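Local coordinates for protein prephenate dehydratase (Chlorobium tepidum TLS, PDB 2QMX) that catalyses the dehydration and decarboxylation of prephenate to phenylpyruvate in phenylalanine biosynthesis and is inhibited allosterically by L-phenylalanine, at residues H86-L91 / I161-L166. Residues are numbered along the deposited sequence; the frame is centred on the assembly and turned at random.
Sequences HCLLGL and ILKENL
Leu88 O is gripped by two successive amides of a classic beta bulge, in which Leu162 and Lys163 both face Leu88. Leu162 N gives the shorter bond, 2.7 Å to Leu88 O, and stands 29° out of the carbonyl plane. The bond from Lys163 N to Leu88 O is weak, at 3.5 Å. In return Leu88 N binds Lys163 O at 2.9 Å; this bond is nearly straight (173° at the hydrogen) and lies in the carbonyl plane. The two strands run antiparallel. Strand 160-163 is an edge strand, within this chain, of a five-stranded mixed sheet in the prephenate dehydratase region, and 87-90 lies between it and strand 145-149.

Leu88 and Lys163 point to the same face. Their CB atoms meet at 3.8 Å, and the two side chains cross at a slant, with Leu88 CD2 against Lys163 CB and CD. Leu166 reaches the same leucine from the loop beyond the strand. A chi1 of -163°, with CG opposite the backbone N, carries Leu166 CD2 to 3.7 Å from Leu88 CB. Phe115 of helix 113-118 touches both leucines. On the other face, Ile161 CG2 touches both Cys87 SG and Leu89 CD1, 3.9 Å from each. Within the bulge, Leu162 turns its side chain along strand 87-90, and its CD2 rests 3.4 Å from Gly90 N.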
ATOM      1  N   HIS A  86     -11.460 -12.490   5.882  1.00 64.65           N
ATOM      2  CA  HIS A  86     -11.920 -12.156   7.186  1.00 64.51           C
ATOM      3  C   HIS A  86     -12.933 -13.116   7.641  1.00 64.77           C
ATOM      4  O   HIS A  86     -13.726 -13.607   6.833  1.00 65.13           O
ATOM      5  CB  HIS A  86     -12.444 -10.751   7.235  1.00 64.40           C
ATOM      6  CG  HIS A  86     -11.380  -9.742   6.969  1.00 66.45           C
ATOM      7  ND1 HIS A  86     -10.070  -9.939   7.363  1.00 66.33           N
ATOM      8  CD2 HIS A  86     -11.412  -8.550   6.322  1.00 66.20           C
ATOM      9  CE1 HIS A  86      -9.347  -8.900   6.975  1.00 69.04           C
ATOM     10  NE2 HIS A  86     -10.136  -8.044   6.344  1.00 65.70           N
ATOM     11  N   CYS A  87     -12.869 -13.428   8.936  1.00 64.54           N
ATOM     12  CA  CYS A  87     -13.960 -14.105   9.610  1.00 64.45           C
ATOM     13  C   CYS A  87     -14.541 -13.189  10.633  1.00 64.04           C
ATOM     14  O   CYS A  87     -13.830 -12.455  11.328  1.00 63.51           O
ATOM     15  CB  CYS A  87     -13.521 -15.407  10.292  1.00 64.73           C
ATOM     16  SG  CYS A  87     -12.787 -16.613   9.173  1.00 67.43           S
ATOM     17  N   LEU A  88     -15.865 -13.244  10.718  1.00 64.59           N
ATOM     18  CA  LEU A  88     -16.588 -12.609  11.788  1.00 63.85           C
ATOM     19  C   LEU A  88     -16.706 -13.681  12.844  1.00 64.28           C
ATOM     20  O   LEU A  88     -16.979 -14.837  12.554  1.00 64.84           O
ATOM     21  CB  LEU A  88     -17.943 -12.153  11.290  1.00 63.55           C
ATOM     22  CG  LEU A  88     -18.861 -11.662  12.384  1.00 61.44           C
ATOM     23  CD1 LEU A  88     -18.423 -10.319  12.861  1.00 59.23           C
ATOM     24  CD2 LEU A  88     -20.292 -11.638  11.832  1.00 63.46           C
ATOM     25  N   LEU A  89     -16.506 -13.293  14.081  1.00 64.32           N
ATOM     26  CA  LEU A  89     -15.969 -14.215  15.021  1.00 64.13           C
ATOM     27  C   LEU A  89     -16.539 -13.847  16.381  1.00 65.00           C
ATOM     28  O   LEU A  89     -16.359 -12.706  16.845  1.00 64.58           O
ATOM     29  CB  LEU A  89     -14.453 -14.037  14.992  1.00 64.38           C
ATOM     30  CG  LEU A  89     -13.376 -15.136  14.987  1.00 65.04           C
ATOM     31  CD1 LEU A  89     -13.748 -16.459  14.254  1.00 64.80           C
ATOM     32  CD2 LEU A  89     -12.061 -14.536  14.478  1.00 62.78           C
ATOM     33  N   GLY A  90     -17.228 -14.810  16.999  1.00 65.30           N
ATOM     34  CA  GLY A  90     -17.918 -14.608  18.269  1.00 66.27           C
ATOM     35  C   GLY A  90     -17.516 -15.632  19.313  1.00 66.99           C
ATOM     36  O   GLY A  90     -16.743 -16.555  19.018  1.00 67.23           O
ATOM     37  N   LEU A  91     -18.032 -15.471  20.538  1.00 67.36           N
ATOM     38  CA  LEU A  91     -17.777 -16.427  21.614  1.00 67.44           C
ATOM     39  C   LEU A  91     -18.665 -17.659  21.391  1.00 67.96           C
ATOM     40  O   LEU A  91     -19.644 -17.579  20.651  1.00 67.55           O
ATOM     41  CB  LEU A  91     -18.019 -15.775  22.980  1.00 67.29           C
ATOM     42  CG  LEU A  91     -16.852 -14.992  23.608  1.00 67.12           C
ATOM     43  CD1 LEU A  91     -17.325 -13.916  24.558  1.00 65.99           C
ATOM     44  CD2 LEU A  91     -15.855 -15.911  24.331  1.00 66.26           C
ATOM     45  N   ILE A 161     -16.520 -19.052  14.171  1.00 64.14           N
ATOM     46  CA  ILE A 161     -16.798 -18.297  12.933  1.00 64.44           C
ATOM     47  C   ILE A 161     -18.286 -18.096  12.824  1.00 64.24           C
ATOM     48  O   ILE A 161     -19.056 -19.074  12.824  1.00 64.24           O
ATOM     49  CB  ILE A 161     -16.283 -18.991  11.570  1.00 64.66           C
ATOM     50  CG1 ILE A 161     -16.910 -20.389  11.327  1.00 66.25           C
ATOM     51  CG2 ILE A 161     -14.731 -19.075  11.507  1.00 63.67           C
ATOM     52  CD1 ILE A 161     -18.310 -20.443  10.591  1.00 68.39           C
ATOM     53  N   LEU A 162     -18.706 -16.843  12.744  1.00 64.35           N
ATOM     54  CA  LEU A 162     -20.115 -16.570  12.480  1.00 64.82           C
ATOM     55  C   LEU A 162     -20.356 -16.455  10.988  1.00 65.21           C
ATOM     56  O   LEU A 162     -21.448 -16.766  10.511  1.00 65.31           O
ATOM     57  CB  LEU A 162     -20.625 -15.329  13.231  1.00 64.24           C
ATOM     58  CG  LEU A 162     -21.327 -15.535  14.590  1.00 65.57           C
ATOM     59  CD1 LEU A 162     -22.025 -16.902  14.695  1.00 66.71           C
ATOM     60  CD2 LEU A 162     -20.404 -15.364  15.771  1.00 66.05           C
ATOM     61  N   LYS A 163     -19.311 -16.055  10.257  1.00 66.31           N
ATOM     62  CA  LYS A 163     -19.422 -15.607   8.873  1.00 66.97           C
ATOM     63  C   LYS A 163     -18.058 -15.580   8.189  1.00 67.68           C
ATOM     64  O   LYS A 163     -17.154 -14.841   8.626  1.00 68.07           O
ATOM     65  CB  LYS A 163     -19.995 -14.185   8.895  1.00 67.12           C
ATOM     66  CG  LYS A 163     -21.121 -13.906   7.936  1.00 70.01           C
ATOM     67  CD  LYS A 163     -22.208 -12.998   8.569  1.00 71.96           C
ATOM     68  CE  LYS A 163     -22.919 -12.160   7.504  1.00 74.17           C
ATOM     69  NZ  LYS A 163     -23.704 -12.982   6.531  1.00 75.25           N
ATOM     70  N   GLU A 164     -17.913 -16.341   7.094  1.00 68.32           N
ATOM     71  CA  GLU A 164     -16.701 -16.316   6.232  1.00 67.88           C
ATOM     72  C   GLU A 164     -16.819 -15.367   5.000  1.00 67.87           C
ATOM     73  O   GLU A 164     -17.921 -14.912   4.659  1.00 67.31           O
ATOM     74  CB  GLU A 164     -16.246 -17.745   5.853  1.00 67.45           C
ATOM     75  CG  GLU A 164     -16.385 -18.766   7.007  1.00 68.67           C
ATOM     76  CD  GLU A 164     -15.355 -19.909   6.982  1.00 69.13           C
ATOM     77  OE1 GLU A 164     -14.130 -19.622   7.094  1.00 69.29           O
ATOM     78  OE2 GLU A 164     -15.777 -21.099   6.878  1.00 69.22           O
ATOM     79  N   ASN A 165     -15.681 -15.082   4.340  1.00 67.52           N
ATOM     80  CA  ASN A 165     -15.556 -13.984   3.351  1.00 67.05           C
ATOM     81  C   ASN A 165     -16.382 -12.759   3.708  1.00 66.71           C
ATOM     82  O   ASN A 165     -17.311 -12.420   2.974  1.00 66.83           O
ATOM     83  CB  ASN A 165     -15.881 -14.425   1.907  1.00 67.16           C
ATOM     84  CG  ASN A 165     -15.591 -13.301   0.853  1.00 68.04           C
ATOM     85  OD1 ASN A 165     -16.447 -12.972  -0.029  1.00 65.38           O
ATOM     86  ND2 ASN A 165     -14.388 -12.689   0.964  1.00 66.81           N
ATOM     87  N   LEU A 166     -16.056 -12.097   4.817  1.00 65.94           N
ATOM     88  CA  LEU A 166     -16.947 -11.040   5.315  1.00 66.10           C
ATOM     89  C   LEU A 166     -16.959  -9.731   4.466  1.00 66.86           C
ATOM     90  O   LEU A 166     -18.022  -9.066   4.303  1.00 66.85           O
ATOM     91  CB  LEU A 166     -16.702 -10.764   6.794  1.00 64.98           C
ATOM     92  CG  LEU A 166     -17.843  -9.988   7.466  1.00 64.75           C
ATOM     93  CD1 LEU A 166     -19.169 -10.759   7.604  1.00 61.53           C
ATOM     94  CD2 LEU A 166     -17.372  -9.547   8.788  1.00 63.69           C
TER